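PDB 3GVE: YfkN protein from Bacillus subtilis subsp. subtilis, which belongs to the calcineurin-like phosphoesterase family of metal-dependent proteins and carries a manganese and a magnesium ion side by side in its metal site. Local coordinates for residues L118-A132 with G139-K151. Numbering follows the deposited sequence.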
ATOM      1  N   LEU A 118       6.540 -12.746 -17.111  1.00  9.83           N
ATOM      2  CA  LEU A 118       5.467 -13.557 -16.564  1.00  9.02           C
ATOM      3  C   LEU A 118       5.536 -15.000 -17.083  1.00  9.39           C
ATOM      4  O   LEU A 118       5.367 -15.932 -16.335  1.00  9.46           O
ATOM      5  CB  LEU A 118       4.095 -12.931 -16.868  1.00 10.44           C
ATOM      6  CG  LEU A 118       2.879 -13.679 -16.310  1.00  9.69           C
ATOM      7  CD1 LEU A 118       3.042 -13.932 -14.811  1.00  9.88           C
ATOM      8  CD2 LEU A 118       1.596 -12.895 -16.591  1.00 11.21           C
ATOM      9  N   ASP A 119       5.763 -15.160 -18.385  1.00  9.78           N
ATOM     10  CA  ASP A 119       5.915 -16.493 -18.962  1.00 10.63           C
ATOM     11  C   ASP A 119       7.079 -17.214 -18.277  1.00 10.04           C
ATOM     12  O   ASP A 119       6.970 -18.367 -17.942  1.00  9.99           O
ATOM     13  CB  ASP A 119       6.164 -16.435 -20.472  1.00 10.92           C
ATOM     14  CG  ASP A 119       4.899 -16.157 -21.282  1.00 11.88           C
ATOM     15  OD1 ASP A 119       3.777 -16.405 -20.819  1.00 12.49           O
ATOM     16  OD2 ASP A 119       5.068 -15.691 -22.414  1.00 13.00           O
ATOM     17  N   GLY A 120       8.182 -16.518 -18.070  1.00 10.81           N
ATOM     18  CA  GLY A 120       9.344 -17.117 -17.432  1.00 10.90           C
ATOM     19  C   GLY A 120       9.051 -17.525 -16.003  1.00 10.49           C
ATOM     20  O   GLY A 120       9.473 -18.558 -15.546  1.00 10.94           O
ATOM     21  N   THR A 121       8.302 -16.685 -15.301  1.00  9.81           N
ATOM     22  CA  THR A 121       7.915 -16.949 -13.908  1.00 10.01           C
ATOM     23  C   THR A 121       7.091 -18.227 -13.802  1.00  9.39           C
ATOM     24  O   THR A 121       7.333 -19.052 -12.953  1.00  9.39           O
ATOM     25  CB  THR A 121       7.128 -15.751 -13.320  1.00 10.86           C
ATOM     26  OG1 THR A 121       7.994 -14.630 -13.209  1.00 11.12           O
ATOM     27  CG2 THR A 121       6.575 -16.070 -11.934  1.00 10.63           C
ATOM     28  N   ILE A 122       6.125 -18.373 -14.703  1.00  9.62           N
ATOM     29  CA  ILE A 122       5.254 -19.536 -14.747  1.00 10.16           C
ATOM     30  C   ILE A 122       6.039 -20.830 -15.029  1.00 10.91           C
ATOM     31  O   ILE A 122       5.698 -21.870 -14.507  1.00 11.35           O
ATOM     32  CB  ILE A 122       4.124 -19.314 -15.801  1.00 10.29           C
ATOM     33  CG1 ILE A 122       3.168 -18.223 -15.319  1.00 11.24           C
ATOM     34  CG2 ILE A 122       3.353 -20.580 -16.061  1.00 11.21           C
ATOM     35  CD1 ILE A 122       2.228 -17.684 -16.412  1.00 12.16           C
ATOM     36  N   LYS A 123       7.078 -20.749 -15.857  1.00 10.46           N
ATOM     37  CA  LYS A 123       7.859 -21.938 -16.258  1.00 11.39           C
ATOM     38  C   LYS A 123       8.413 -22.722 -15.083  1.00 11.55           C
ATOM     39  O   LYS A 123       8.541 -23.918 -15.143  1.00 13.52           O
ATOM     40  CB  LYS A 123       9.052 -21.549 -17.136  1.00 13.78           C
ATOM     41  CG  LYS A 123       8.693 -21.064 -18.508  1.00 15.01           C
ATOM     42  CD  LYS A 123       9.931 -20.605 -19.287  1.00 15.42           C
ATOM     43  CE  LYS A 123       9.483 -19.917 -20.557  1.00 16.20           C
ATOM     44  NZ  LYS A 123      10.586 -19.656 -21.452  1.00 16.07           N
ATOM     45  N   GLY A 124       8.774 -22.009 -14.031  1.00 10.17           N
ATOM     46  CA  GLY A 124       9.360 -22.598 -12.847  1.00 10.72           C
ATOM     47  C   GLY A 124       8.402 -23.221 -11.806  1.00 10.61           C
ATOM     48  O   GLY A 124       8.879 -23.851 -10.870  1.00 10.93           O
ATOM     49  N   ALA A 125       7.071 -22.991 -11.950  1.00 10.04           N
ATOM     50  CA  ALA A 125       6.127 -23.557 -11.008  1.00 10.17           C
ATOM     51  C   ALA A 125       5.968 -25.038 -11.220  1.00 10.01           C
ATOM     52  O   ALA A 125       5.773 -25.504 -12.416  1.00 11.37           O
ATOM     53  CB  ALA A 125       4.822 -22.850 -11.126  1.00 11.02           C
ATOM     54  N   ASP A 126       5.933 -25.795 -10.147  1.00  9.59           N
ATOM     55  CA  ASP A 126       5.707 -27.227 -10.205  1.00 11.20           C
ATOM     56  C   ASP A 126       4.238 -27.488 -10.440  1.00 12.11           C
ATOM     57  O   ASP A 126       3.872 -28.550 -10.816  1.00 15.59           O
ATOM     58  CB  ASP A 126       6.110 -27.888  -8.886  1.00 12.82           C
ATOM     59  CG  ASP A 126       7.578 -27.921  -8.665  1.00 14.85           C
ATOM     60  OD1 ASP A 126       8.339 -27.782  -9.578  1.00 16.32           O
ATOM     61  OD2 ASP A 126       7.912 -28.095  -7.481  1.00 15.41           O
ATOM     62  N   PHE A 127       3.418 -26.486 -10.166  1.00 11.60           N
ATOM     63  CA  PHE A 127       1.971 -26.595 -10.230  1.00 11.63           C
ATOM     64  C   PHE A 127       1.450 -25.749 -11.384  1.00 10.61           C
ATOM     65  O   PHE A 127       2.100 -24.836 -11.814  1.00 11.13           O
ATOM     66  CB  PHE A 127       1.359 -26.115  -8.908  1.00 12.12           C
ATOM     67  CG  PHE A 127       1.854 -24.759  -8.475  1.00 11.01           C
ATOM     68  CD1 PHE A 127       1.166 -23.626  -8.832  1.00 10.79           C
ATOM     69  CD2 PHE A 127       3.032 -24.622  -7.760  1.00 10.61           C
ATOM     70  CE1 PHE A 127       1.626 -22.382  -8.459  1.00  9.99           C
ATOM     71  CE2 PHE A 127       3.508 -23.384  -7.389  1.00 10.01           C
ATOM     72  CZ  PHE A 127       2.811 -22.256  -7.716  1.00  9.84           C
ATOM     73  N   PRO A 128       0.252 -26.061 -11.845  1.00 10.49           N
ATOM     74  CA  PRO A 128      -0.355 -25.291 -12.935  1.00 10.60           C
ATOM     75  C   PRO A 128      -0.780 -23.891 -12.487  1.00  9.42           C
ATOM     76  O   PRO A 128      -1.339 -23.726 -11.419  1.00 10.24           O
ATOM     77  CB  PRO A 128      -1.607 -26.105 -13.284  1.00 12.70           C
ATOM     78  CG  PRO A 128      -1.904 -26.905 -12.042  1.00 15.04           C
ATOM     79  CD  PRO A 128      -0.563 -27.226 -11.469  1.00 12.76           C
ATOM     80  N   ILE A 129      -0.512 -22.915 -13.336  1.00  9.89           N
ATOM     81  CA  ILE A 129      -0.988 -21.545 -13.169  1.00  9.59           C
ATOM     82  C   ILE A 129      -1.948 -21.304 -14.331  1.00  9.31           C
ATOM     83  O   ILE A 129      -1.564 -21.353 -15.479  1.00 11.30           O
ATOM     84  CB  ILE A 129       0.194 -20.563 -13.126  1.00 10.30           C
ATOM     85  CG1 ILE A 129       0.998 -20.826 -11.848  1.00 11.93           C
ATOM     86  CG2 ILE A 129      -0.299 -19.138 -13.140  1.00 10.88           C
ATOM     87  CD1 ILE A 129       2.316 -20.043 -11.745  1.00 12.54           C
ATOM     88  N   VAL A 130      -3.210 -21.102 -14.011  1.00  8.45           N
ATOM     89  CA  VAL A 130      -4.252 -21.105 -15.021  1.00  8.53           C
ATOM     90  C   VAL A 130      -4.859 -19.721 -15.197  1.00  7.92           C
ATOM     91  O   VAL A 130      -4.919 -18.932 -14.266  1.00  9.06           O
ATOM     92  CB  VAL A 130      -5.372 -22.146 -14.684  1.00 10.10           C
ATOM     93  CG1 VAL A 130      -4.800 -23.581 -14.792  1.00 11.04           C
ATOM     94  CG2 VAL A 130      -5.959 -21.905 -13.282  1.00 10.16           C
ATOM     95  N   ASN A 131      -5.325 -19.456 -16.403  1.00  8.13           N
ATOM     96  CA  ASN A 131      -6.116 -18.275 -16.701  1.00  8.40           C
ATOM     97  C   ASN A 131      -6.904 -18.509 -17.990  1.00  8.45           C
ATOM     98  O   ASN A 131      -6.307 -18.918 -18.974  1.00  9.10           O
ATOM     99  CB  ASN A 131      -5.246 -17.031 -16.842  1.00  8.61           C
ATOM    100  CG  ASN A 131      -6.031 -15.873 -17.417  1.00  8.02           C
ATOM    101  OD1 ASN A 131      -6.139 -15.743 -18.624  1.00  9.08           O
ATOM    102  ND2 ASN A 131      -6.639 -15.074 -16.560  1.00  8.54           N
ATOM    103  N   ALA A 132      -8.195 -18.271 -17.944  1.00  9.01           N
ATOM    104  CA  ALA A 132      -9.063 -18.606 -19.054  1.00  9.10           C
ATOM    105  C   ALA A 132      -9.434 -17.418 -19.918  1.00  9.32           C
ATOM    106  O   ALA A 132      -9.841 -17.613 -21.050  1.00 10.45           O
ATOM    107  CB  ALA A 132     -10.337 -19.293 -18.538  1.00 10.09           C
ATOM    108  N   GLY A 139      -7.471 -14.586 -30.644  1.00 15.57           N
ATOM    109  CA  GLY A 139      -8.482 -15.277 -29.861  1.00 15.44           C
ATOM    110  C   GLY A 139      -8.103 -16.596 -29.194  1.00 15.72           C
ATOM    111  O   GLY A 139      -8.941 -17.293 -28.676  1.00 17.26           O
ATOM    112  N   GLU A 140      -6.829 -16.943 -29.226  1.00 12.99           N
ATOM    113  CA  GLU A 140      -6.389 -18.163 -28.573  1.00 12.14           C
ATOM    114  C   GLU A 140      -6.140 -17.908 -27.083  1.00 11.66           C
ATOM    115  O   GLU A 140      -5.765 -16.822 -26.710  1.00 12.38           O
ATOM    116  CB  GLU A 140      -5.103 -18.647 -29.232  1.00 12.79           C
ATOM    117  CG  GLU A 140      -5.257 -18.980 -30.718  1.00 14.25           C
ATOM    118  CD  GLU A 140      -6.029 -20.258 -30.982  1.00 16.19           C
ATOM    119  OE1 GLU A 140      -6.028 -21.189 -30.184  1.00 17.07           O
ATOM    120  OE2 GLU A 140      -6.623 -20.333 -32.048  1.00 18.04           O
ATOM    121  N   ASN A 141      -6.320 -18.914 -26.242  1.00 10.95           N
ATOM    122  CA  ASN A 141      -5.955 -18.724 -24.848  1.00 10.96           C
ATOM    123  C   ASN A 141      -4.473 -18.404 -24.752  1.00 10.15           C
ATOM    124  O   ASN A 141      -3.660 -19.109 -25.316  1.00 10.59           O
ATOM    125  CB  ASN A 141      -6.275 -19.961 -24.025  1.00 11.71           C
ATOM    126  CG  ASN A 141      -7.748 -20.115 -23.766  1.00 15.06           C
ATOM    127  OD1 ASN A 141      -8.403 -20.951 -24.359  1.00 17.66           O
ATOM    128  ND2 ASN A 141      -8.266 -19.305 -22.867  1.00 15.63           N
ATOM    129  N   ARG A 142      -4.149 -17.338 -24.031  1.00  9.30           N
ATOM    130  CA  ARG A 142      -2.778 -16.907 -23.865  1.00  9.67           C
ATOM    131  C   ARG A 142      -2.047 -17.735 -22.796  1.00  9.06           C
ATOM    132  O   ARG A 142      -0.844 -17.773 -22.775  1.00  9.77           O
ATOM    133  CB  ARG A 142      -2.755 -15.415 -23.504  1.00  9.91           C
ATOM    134  CG  ARG A 142      -1.354 -14.814 -23.333  1.00  9.62           C
ATOM    135  CD  ARG A 142      -0.463 -15.082 -24.552  1.00  9.79           C
ATOM    136  NE  ARG A 142       0.835 -14.433 -24.440  1.00 10.24           N
ATOM    137  CZ  ARG A 142       1.810 -14.864 -23.660  1.00  9.64           C
ATOM    138  NH1 ARG A 142       1.634 -15.930 -22.909  1.00 10.16           N
ATOM    139  NH2 ARG A 142       2.963 -14.227 -23.631  1.00 11.32           N
ATOM    140  N   TYR A 143      -2.813 -18.365 -21.913  1.00  8.39           N
ATOM    141  CA  TYR A 143      -2.298 -19.183 -20.808  1.00  9.11           C
ATOM    142  C   TYR A 143      -3.075 -20.487 -20.775  1.00  9.38           C
ATOM    143  O   TYR A 143      -4.129 -20.598 -21.351  1.00 10.34           O
ATOM    144  CB  TYR A 143      -2.461 -18.431 -19.455  1.00  9.17           C
ATOM    145  CG  TYR A 143      -1.764 -17.101 -19.502  1.00  9.27           C
ATOM    146  CD1 TYR A 143      -0.395 -17.016 -19.364  1.00  9.72           C
ATOM    147  CD2 TYR A 143      -2.468 -15.934 -19.779  1.00  9.52           C
ATOM    148  CE1 TYR A 143       0.249 -15.809 -19.476  1.00  9.61           C
ATOM    149  CE2 TYR A 143      -1.842 -14.739 -19.890  1.00  9.17           C
ATOM    150  CZ  TYR A 143      -0.487 -14.678 -19.744  1.00  9.35           C
ATOM    151  OH  TYR A 143       0.159 -13.487 -19.894  1.00  9.96           O
ATOM    152  N   THR A 144      -2.547 -21.459 -20.056  1.00  9.57           N
ATOM    153  CA  THR A 144      -3.282 -22.681 -19.759  1.00  9.53           C
ATOM    154  C   THR A 144      -4.662 -22.302 -19.197  1.00  9.29           C
ATOM    155  O   THR A 144      -4.742 -21.694 -18.140  1.00  9.03           O
ATOM    156  CB  THR A 144      -2.534 -23.478 -18.671  1.00 10.58           C
ATOM    157  OG1 THR A 144      -1.145 -23.599 -19.023  1.00 10.39           O
ATOM    158  CG2 THR A 144      -3.130 -24.843 -18.476  1.00 12.91           C
ATOM    159  N   PRO A 145      -5.744 -22.636 -19.897  1.00 10.12           N
ATOM    160  CA  PRO A 145      -7.047 -22.130 -19.450  1.00 10.60           C
ATOM    161  C   PRO A 145      -7.605 -22.800 -18.210  1.00 10.06           C
ATOM    162  O   PRO A 145      -8.318 -22.104 -17.410  1.00 11.61           O
ATOM    163  CB  PRO A 145      -7.958 -22.299 -20.662  1.00 11.43           C
ATOM    164  CG  PRO A 145      -7.391 -23.504 -21.333  1.00 12.35           C
ATOM    165  CD  PRO A 145      -5.841 -23.356 -21.188  1.00 11.90           C
ATOM    166  N   TYR A 146      -7.277 -24.055 -18.006  1.00  9.73           N
ATOM    167  CA  TYR A 146      -7.746 -24.807 -16.864  1.00  9.38           C
ATOM    168  C   TYR A 146      -6.895 -26.062 -16.839  1.00 10.26           C
ATOM    169  O   TYR A 146      -6.212 -26.335 -17.811  1.00 10.85           O
ATOM    170  CB  TYR A 146      -9.239 -25.150 -17.003  1.00 11.08           C
ATOM    171  CG  TYR A 146      -9.536 -26.145 -18.107  1.00 11.42           C
ATOM    172  CD1 TYR A 146      -9.410 -27.501 -17.889  1.00 13.75           C
ATOM    173  CD2 TYR A 146      -9.932 -25.724 -19.367  1.00 12.64           C
ATOM    174  CE1 TYR A 146      -9.669 -28.427 -18.895  1.00 15.36           C
ATOM    175  CE2 TYR A 146     -10.192 -26.649 -20.378  1.00 14.93           C
ATOM    176  CZ  TYR A 146     -10.058 -27.992 -20.126  1.00 16.74           C
ATOM    177  OH  TYR A 146     -10.307 -28.912 -21.123  1.00 21.01           O
ATOM    178  N   VAL A 147      -6.990 -26.757 -15.709  0.50 10.08           N
ATOM    179  CA  VAL A 147      -6.327 -28.098 -15.581  0.50 11.44           C
ATOM    180  C   VAL A 147      -7.284 -28.946 -14.805  0.50 11.40           C
ATOM    181  O   VAL A 147      -8.063 -28.445 -13.977  0.50 12.84           O
ATOM    182  CB  VAL A 147      -4.939 -27.991 -14.925  0.50 13.02           C
ATOM    183  CG1 VAL A 147      -3.988 -27.174 -15.755  0.50 14.83           C
ATOM    184  CG2 VAL A 147      -5.054 -27.548 -13.526  0.50 12.91           C
ATOM    185  N   ILE A 148      -7.226 -30.190 -15.060  1.00 11.37           N
ATOM    186  CA  ILE A 148      -7.952 -31.218 -14.320  1.00 12.44           C
ATOM    187  C   ILE A 148      -6.985 -32.293 -13.835  1.00 13.27           C
ATOM    188  O   ILE A 148      -6.233 -32.834 -14.617  1.00 14.40           O
ATOM    189  CB  ILE A 148      -9.061 -31.857 -15.193  1.00 14.27           C
ATOM    190  CG1 ILE A 148     -10.056 -30.802 -15.642  1.00 15.30           C
ATOM    191  CG2 ILE A 148      -9.790 -32.943 -14.436  1.00 15.88           C
ATOM    192  CD1 ILE A 148     -10.950 -31.268 -16.778  1.00 15.91           C
ATOM    193  N   ASN A 149      -7.010 -32.567 -12.536  1.00 13.30           N
ATOM    194  CA  ASN A 149      -6.157 -33.571 -11.908  1.00 14.70           C
ATOM    195  C   ASN A 149      -7.039 -34.611 -11.255  1.00 14.46           C
ATOM    196  O   ASN A 149      -7.940 -34.281 -10.512  1.00 14.66           O
ATOM    197  CB  ASN A 149      -5.281 -32.957 -10.817  1.00 18.35           C
ATOM    198  CG  ASN A 149      -4.389 -31.878 -11.319  1.00 21.59           C
ATOM    199  OD1 ASN A 149      -3.857 -31.973 -12.399  1.00 23.88           O
ATOM    200  ND2 ASN A 149      -4.225 -30.833 -10.526  1.00 22.14           N
ATOM    201  N   GLU A 150      -6.775 -35.873 -11.552  1.00 16.05           N
ATOM    202  CA  GLU A 150      -7.475 -36.945 -10.881  1.00 17.69           C
ATOM    203  C   GLU A 150      -6.797 -37.177  -9.535  1.00 17.82           C
ATOM    204  O   GLU A 150      -5.635 -37.527  -9.472  1.00 18.52           O
ATOM    205  CB  GLU A 150      -7.473 -38.219 -11.714  1.00 20.49           C
ATOM    206  CG  GLU A 150      -8.327 -39.311 -11.088  1.00 24.41           C
ATOM    207  CD  GLU A 150      -8.424 -40.544 -11.958  1.00 28.48           C
ATOM    208  OE1 GLU A 150      -9.543 -40.901 -12.339  1.00 30.24           O
ATOM    209  OE2 GLU A 150      -7.379 -41.144 -12.238  1.00 30.33           O
ATOM    210  N   LYS A 151      -7.548 -36.949  -8.469  1.00 17.48           N
ATOM    211  CA  LYS A 151      -7.052 -37.081  -7.110  1.00 17.87           C
ATOM    212  C   LYS A 151      -7.591 -38.354  -6.461  1.00 17.99           C
ATOM    213  O   LYS A 151      -8.751 -38.668  -6.631  1.00 19.39           O
ATOM    214  CB  LYS A 151      -7.519 -35.878  -6.274  1.00 19.19           C
ATOM    215  CG  LYS A 151      -7.158 -34.522  -6.830  1.00 21.43           C
ATOM    216  CD  LYS A 151      -5.687 -34.433  -7.115  1.00 23.79           C
ATOM    217  CE  LYS A 151      -4.919 -34.084  -5.896  1.00 26.17           C
ATOM    218  NZ  LYS A 151      -3.485 -33.957  -6.263  1.00 27.27           N
TER
HETATM  219  O   HOH W   1       2.874 -13.943 -20.026  1.00 11.65           O
HETATM  220  O   HOH W   2       0.236 -22.040 -17.321  1.00 14.46           O
HETATM  221  O   HOH W   3      -6.012 -17.866 -21.504  1.00 13.00           O
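Arg142 holds Asp119 of helix 115-123 in a two-pronged, end-on salt bridge, with one nitrogen for each carboxylate oxygen: NH1 lies 3.0 Å from OD1 and NH2 2.8 Å from OD2. OD1 uses its syn lone pair, whereas OD2 is met on the syn side but somewhat out of the carboxylate plane; both oxygens lie near the guanidinium plane, although the two flat groups are turned 34° apart. With CG anti to the backbone N (chi1 -178°), that methylene of Arg142 lies over one face of the Tyr143 ring, toward its rim, and a bend at chi2 turns the rest of the chain; the length of arginine lets it touch the ring while its guanidinium reaches Asp119. An aromatic ring with a terminal hydroxyl suits position 143: CD1 packs 4.0 Å from Ile122 CD1 and the OH end meets Leu118 CD2, while the hydroxyl shares a water at the ring edge with Asp119 OD1, whose bond to that water is weak.

Farther along, the backbone is joined directly by one hydrogen bond, Asn131 N to Thr144 O (2.9 Å), and Val130 CA sends a CH...O contact to the same carbonyl. Asn131 O is approached by Pro145 CA at 3.3 Å, the C-H pointing almost straight at it (170°). A water that accepts from Asn141 ND2 and, at longer range, Tyr143 N may donate to Asn131 O. A further water links Ile129 O with Thr144 OG1. Pro145 O, by contrast, is buried without a polar partner. Asn131 OD1 accepts from Val134 N and its ND2 donates to Asn133 OD1.

Pro128, Val130 and Val147 form an apolar cluster, Val147 packing its methyls on the other two in one of its two modelled conformers. The contact thus joins helix 115-123 and strand 129-130, which pairs in parallel with 104-105, to loop 141-145 and the start of strand 146-154; strand 160-170 runs antiparallel beside the latter, and helix 192-205 packs against Ala132 and Tyr146.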